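Local coordinates for putative phytoene/squalene synthase YisP (Bacillus subtilis subsp. subtilis, PDB 3WE9), which hydrolyses farnesyl diphosphate to farnesol and diphosphate, an activity on which biofilm formation depends, at residues A32-L36 with K232-A237; L165-G169 with V255-F260. One frame throughout, in Å; residues are numbered along the deposited sequence.

In the fold
In an all-helical chain, segments far apart in sequence meet where helices and loops pack, and YisP gives two examples. Going from the N terminus, the end of helix 27-33 comes first; contact 1 closes a span of 195 intervening residues by setting it against helix 228-250. Inside that span, helix 145-165 runs out into 165-169, whose partner 255-260 follows helix 228-250, so contact 2 spans 85 residues. The two closures therefore cross, overlapping along the chain without either enclosing the other. Their centres lie about 25 Å apart and they do not touch. Helix 228-250 relates them: contact 1 uses its early turns, contact 2 the loop beyond its far end.

Contact 1 of 2, residues A32-L36 with K232-A237; sequences ALSYL and KTVKAA
Segment 32-36 starts as helix, with Ala32 and Leu33 at helical angles, and passes through a type I beta turn from Leu33 to Leu36, in which Leu36 N donates to Leu33 O (3.0 Å); Leu36 itself is extended (-79/154). Segment 232-237 is regular helix throughout, and the backbones come closest where Ala32 CA lies 4.7 Å from Thr233 CA. Because the turn commits Leu36 N to Leu33 O, a side chain can take up Ala32 O: Thr233, chi1 m, donates from OG1 at 2.7 Å. Thr233 CA also approaches Ala32 O, at 3.3 Å in a CA-H...O contact. A side-chain hydroxyl of one helix thus serves a carbonyl at the end of another. Around this bond the packing is tight and small. Ala32 CB meets Ala236 CB at 3.8 Å and Ala237 CB at 4.4 Å, while Leu36 CG stands 3.3 Å from Thr233 OG1. Tyr35, chi1 m, brings its ring beside the helix, with CE2 4.0 Å from Ala236 CB and its CB 3.9 Å from Lys232 CB. Leu33 and Leu36 meanwhile pack on Ser44 of helix 38-54, and Tyr35 and Ala236 share Leu271 of helix 264-271, so the corner is one where four helices converge.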
loop_
_atom_site.group_PDB
_atom_site.type_symbol
_atom_site.label_atom_id
_atom_site.label_comp_id
_atom_site.label_asym_id
_atom_site.label_seq_id
_atom_site.Cartn_x
_atom_site.Cartn_y
_atom_site.Cartn_z
ATOM N N ALA A 32 -6.949 -5.033 7.820
ATOM C CA ALA A 32 -7.750 -5.375 6.647
ATOM C C ALA A 32 -7.559 -6.846 6.278
ATOM O O ALA A 32 -8.514 -7.536 5.917
ATOM C CB ALA A 32 -7.357 -4.489 5.468
ATOM N N LEU A 33 -6.321 -7.316 6.376
ATOM C CA LEU A 33 -5.986 -8.699 6.051
ATOM C C LEU A 33 -6.535 -9.709 7.052
ATOM O O LEU A 33 -6.714 -10.884 6.720
ATOM C CB LEU A 33 -4.467 -8.859 5.972
ATOM C CG LEU A 33 -3.727 -8.141 4.838
ATOM C CD1 LEU A 33 -2.223 -8.309 5.030
ATOM C CD2 LEU A 33 -4.166 -8.695 3.496
ATOM N N SER A 34 -6.808 -9.252 8.272
ATOM C CA SER A 34 -7.308 -10.139 9.317
ATOM C C SER A 34 -8.617 -10.826 8.943
ATOM O O SER A 34 -8.952 -11.872 9.497
ATOM C CB SER A 34 -7.487 -9.366 10.633
ATOM O OG SER A 34 -8.579 -8.463 10.557
ATOM N N TYR A 35 -9.349 -10.245 7.997
ATOM C CA TYR A 35 -10.627 -10.805 7.566
ATOM C C TYR A 35 -10.502 -12.003 6.629
ATOM O O TYR A 35 -11.488 -12.688 6.357
ATOM C CB TYR A 35 -11.474 -9.716 6.907
ATOM C CG TYR A 35 -11.807 -8.591 7.855
ATOM C CD1 TYR A 35 -12.648 -8.801 8.946
ATOM C CD2 TYR A 35 -11.259 -7.321 7.679
ATOM C CE1 TYR A 35 -12.937 -7.772 9.840
ATOM C CE2 TYR A 35 -11.538 -6.285 8.567
ATOM C CZ TYR A 35 -12.378 -6.518 9.644
ATOM O OH TYR A 35 -12.666 -5.498 10.520
ATOM N N LEU A 36 -9.297 -12.255 6.134
ATOM C CA LEU A 36 -9.074 -13.392 5.247
ATOM C C LEU A 36 -8.972 -14.692 6.047
ATOM O O LEU A 36 -8.617 -14.677 7.228
ATOM C CB LEU A 36 -7.767 -13.210 4.468
ATOM C CG LEU A 36 -7.665 -12.121 3.393
ATOM C CD1 LEU A 36 -6.205 -11.944 2.995
ATOM C CD2 LEU A 36 -8.511 -12.500 2.189
ATOM N N LYS A 232 -14.373 -8.431 2.485
ATOM C CA LYS A 232 -14.237 -7.605 3.673
ATOM C C LYS A 232 -12.831 -7.035 3.767
ATOM O O LYS A 232 -12.633 -5.931 4.274
ATOM C CB LYS A 232 -14.571 -8.411 4.930
ATOM C CG LYS A 232 -16.035 -8.819 4.999
ATOM C CD LYS A 232 -16.371 -9.560 6.280
ATOM C CE LYS A 232 -16.376 -8.630 7.482
ATOM N NZ LYS A 232 -16.973 -9.320 8.663
ATOM N N THR A 233 -11.854 -7.794 3.280
ATOM C CA THR A 233 -10.464 -7.347 3.303
ATOM C C THR A 233 -10.256 -6.203 2.313
ATOM O O THR A 233 -9.604 -5.214 2.634
ATOM C CB THR A 233 -9.499 -8.511 2.977
ATOM O OG1 THR A 233 -9.420 -9.389 4.107
ATOM C CG2 THR A 233 -8.094 -7.991 2.647
ATOM N N VAL A 234 -10.815 -6.329 1.114
ATOM C CA VAL A 234 -10.684 -5.278 0.108
ATOM C C VAL A 234 -11.472 -4.042 0.537
ATOM O O VAL A 234 -10.982 -2.919 0.440
ATOM C CB VAL A 234 -11.193 -5.747 -1.277
ATOM C CG1 VAL A 234 -11.153 -4.589 -2.268
ATOM C CG2 VAL A 234 -10.331 -6.898 -1.789
ATOM N N LYS A 235 -12.689 -4.263 1.025
ATOM C CA LYS A 235 -13.548 -3.179 1.490
ATOM C C LYS A 235 -12.863 -2.423 2.632
ATOM O O LYS A 235 -12.873 -1.192 2.671
ATOM C CB LYS A 235 -14.889 -3.749 1.969
ATOM C CG LYS A 235 -15.923 -2.706 2.373
ATOM C CD LYS A 235 -17.233 -3.373 2.792
ATOM C CE LYS A 235 -18.303 -2.345 3.142
ATOM N NZ LYS A 235 -19.587 -2.993 3.548
ATOM N N ALA A 236 -12.265 -3.165 3.558
ATOM C CA ALA A 236 -11.571 -2.550 4.684
ATOM C C ALA A 236 -10.420 -1.676 4.179
ATOM O O ALA A 236 -10.266 -0.527 4.599
ATOM C CB ALA A 236 -11.036 -3.627 5.620
ATOM N N ALA A 237 -9.620 -2.225 3.272
ATOM C CA ALA A 237 -8.484 -1.490 2.714
ATOM C C ALA A 237 -8.954 -0.190 2.063
ATOM O O ALA A 237 -8.343 0.862 2.240
ATOM C CB ALA A 237 -7.752 -2.359 1.688
#

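Contact 2 of 2, residues L165-G169 with V255-F260; sequences LSDLG and VFQYHF
Two loop segments run antiparallel without forming regular strands: the CA atoms of Ser166 and Phe260, Asp167 and His259, and Gly169 and Phe256 pair at 5.1, 4.5 and 4.6 Å. Two backbone hydrogen bonds join them, Phe260 N to Ser166 O (2.9 Å) and Leu168 N to Val255 O (2.8 Å). Asp167, extended with chi1 t, accepts from Gly169 N at OD1 (3.1 Å), an Asx turn; water 1 bridges the segments, donating to that OD1 (2.7 Å) and to Val255 O (3.0 Å), thus doubly satisfied. Gln173 NE2 weakly hydrogen-bonds Asp167 OD2, while Ser166 OG is hydrogen-bonded to Val162 O, Leu165 O to Trp205 NE1 and Leu168 O to Lys174 NZ. Asp167 CB sits over the His259 ring, 4.0 Å from its centroid (CH-pi). Leu168 CD1 meets Val255 CG2 and Leu168 CB meets Phe256 CD1, both at 3.7 Å. Asp167 opens a DXXXD motif; in related squalene and phytoene synthases such aspartates bind diphosphate through magnesium, a role probable here, though no metal is present.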
loop_
_atom_site.group_PDB
_atom_site.type_symbol
_atom_site.label_atom_id
_atom_site.label_comp_id
_atom_site.label_asym_id
_atom_site.label_seq_id
_atom_site.Cartn_x
_atom_site.Cartn_y
_atom_site.Cartn_z
ATOM N N LEU A 165 1.406 10.498 0.268
ATOM C CA LEU A 165 0.736 11.734 0.673
ATOM C C LEU A 165 0.584 11.930 2.186
ATOM O O LEU A 165 0.232 13.021 2.640
ATOM C CB LEU A 165 -0.659 11.790 0.034
ATOM C CG LEU A 165 -0.724 11.952 -1.494
ATOM C CD1 LEU A 165 -2.155 11.739 -1.985
ATOM C CD2 LEU A 165 -0.235 13.336 -1.880
ATOM N N SER A 166 0.844 10.876 2.952
ATOM C CA SER A 166 0.701 10.905 4.411
ATOM C C SER A 166 1.929 11.361 5.199
ATOM O O SER A 166 1.848 11.564 6.413
ATOM C CB SER A 166 0.318 9.507 4.918
ATOM O OG SER A 166 -0.891 9.046 4.341
ATOM N N ASP A 167 3.063 11.528 4.530
ATOM C CA ASP A 167 4.278 11.892 5.247
ATOM C C ASP A 167 5.333 12.438 4.298
ATOM O O ASP A 167 5.867 11.706 3.462
ATOM C CB ASP A 167 4.794 10.640 5.966
ATOM C CG ASP A 167 6.045 10.884 6.794
ATOM O OD1 ASP A 167 6.441 12.049 7.010
ATOM O OD2 ASP A 167 6.629 9.878 7.246
ATOM N N LEU A 168 5.611 13.733 4.424
ATOM C CA LEU A 168 6.607 14.396 3.589
ATOM C C LEU A 168 7.716 14.980 4.460
ATOM O O LEU A 168 8.291 16.023 4.137
ATOM C CB LEU A 168 5.942 15.503 2.764
ATOM C CG LEU A 168 4.819 15.058 1.812
ATOM C CD1 LEU A 168 4.280 16.277 1.058
ATOM C CD2 LEU A 168 5.347 14.007 0.835
ATOM N N GLY A 169 8.022 14.292 5.555
ATOM C CA GLY A 169 9.043 14.761 6.479
ATOM C C GLY A 169 10.498 14.772 6.031
ATOM O O GLY A 169 11.263 15.633 6.468
ATOM N N VAL A 255 1.473 17.438 6.751
ATOM C CA VAL A 255 2.311 16.266 6.508
ATOM C C VAL A 255 3.817 16.478 6.481
ATOM O O VAL A 255 4.563 15.509 6.360
ATOM C CB VAL A 255 1.891 15.550 5.193
ATOM C CG1 VAL A 255 0.466 15.042 5.317
ATOM C CG2 VAL A 255 2.028 16.503 4.014
ATOM N N PHE A 256 4.270 17.725 6.570
ATOM C CA PHE A 256 5.710 18.000 6.601
ATOM C C PHE A 256 6.182 17.842 8.053
ATOM O O PHE A 256 7.349 17.539 8.316
ATOM C CB PHE A 256 6.015 19.433 6.140
ATOM C CG PHE A 256 5.796 19.666 4.667
ATOM C CD1 PHE A 256 6.561 18.995 3.714
ATOM C CD2 PHE A 256 4.832 20.568 4.235
ATOM C CE1 PHE A 256 6.366 19.225 2.349
ATOM C CE2 PHE A 256 4.630 20.803 2.869
ATOM C CZ PHE A 256 5.397 20.131 1.931
ATOM N N GLN A 257 5.253 18.039 8.985
ATOM C CA GLN A 257 5.545 17.948 10.416
ATOM C C GLN A 257 5.218 16.604 11.054
ATOM O O GLN A 257 5.944 16.138 11.935
ATOM C CB GLN A 257 4.783 19.042 11.172
ATOM C CG GLN A 257 5.211 20.454 10.827
ATOM C CD GLN A 257 6.713 20.636 10.896
ATOM O OE1 GLN A 257 7.360 20.180 11.838
ATOM N NE2 GLN A 257 7.274 21.309 9.902
ATOM N N TYR A 258 4.124 15.988 10.614
ATOM C CA TYR A 258 3.682 14.709 11.159
ATOM C C TYR A 258 3.403 13.669 10.087
ATOM O O TYR A 258 3.051 14.010 8.960
ATOM C CB TYR A 258 2.380 14.891 11.943
ATOM C CG TYR A 258 2.460 15.821 13.121
ATOM C CD1 TYR A 258 2.824 15.347 14.383
ATOM C CD2 TYR A 258 2.135 17.169 12.989
ATOM C CE1 TYR A 258 2.853 16.191 15.486
ATOM C CE2 TYR A 258 2.165 18.023 14.085
ATOM C CZ TYR A 258 2.522 17.524 15.330
ATOM O OH TYR A 258 2.534 18.360 16.418
ATOM N N HIS A 259 3.545 12.402 10.460
ATOM C CA HIS A 259 3.241 11.290 9.573
ATOM C C HIS A 259 1.830 10.877 9.989
ATOM O O HIS A 259 1.606 10.469 11.131
ATOM C CB HIS A 259 4.211 10.125 9.797
ATOM C CG HIS A 259 3.835 8.869 9.065
ATOM N ND1 HIS A 259 4.599 7.721 9.118
ATOM C CD2 HIS A 259 2.767 8.572 8.285
ATOM C CE1 HIS A 259 4.016 6.773 8.404
ATOM N NE2 HIS A 259 2.904 7.264 7.888
ATOM N N PHE A 260 0.878 10.988 9.071
ATOM C CA PHE A 260 -0.503 10.642 9.381
ATOM C C PHE A 260 -0.840 9.171 9.277
ATOM O O PHE A 260 -0.475 8.507 8.316
ATOM C CB PHE A 260 -1.455 11.438 8.493
ATOM C CG PHE A 260 -1.579 12.869 8.895
ATOM C CD1 PHE A 260 -0.473 13.710 8.864
ATOM C CD2 PHE A 260 -2.789 13.365 9.355
ATOM C CE1 PHE A 260 -0.566 15.028 9.287
ATOM C CE2 PHE A 260 -2.891 14.677 9.779
ATOM C CZ PHE A 260 -1.773 15.514 9.748
HETATM O O HOH W 1 6.275 14.315 8.470
#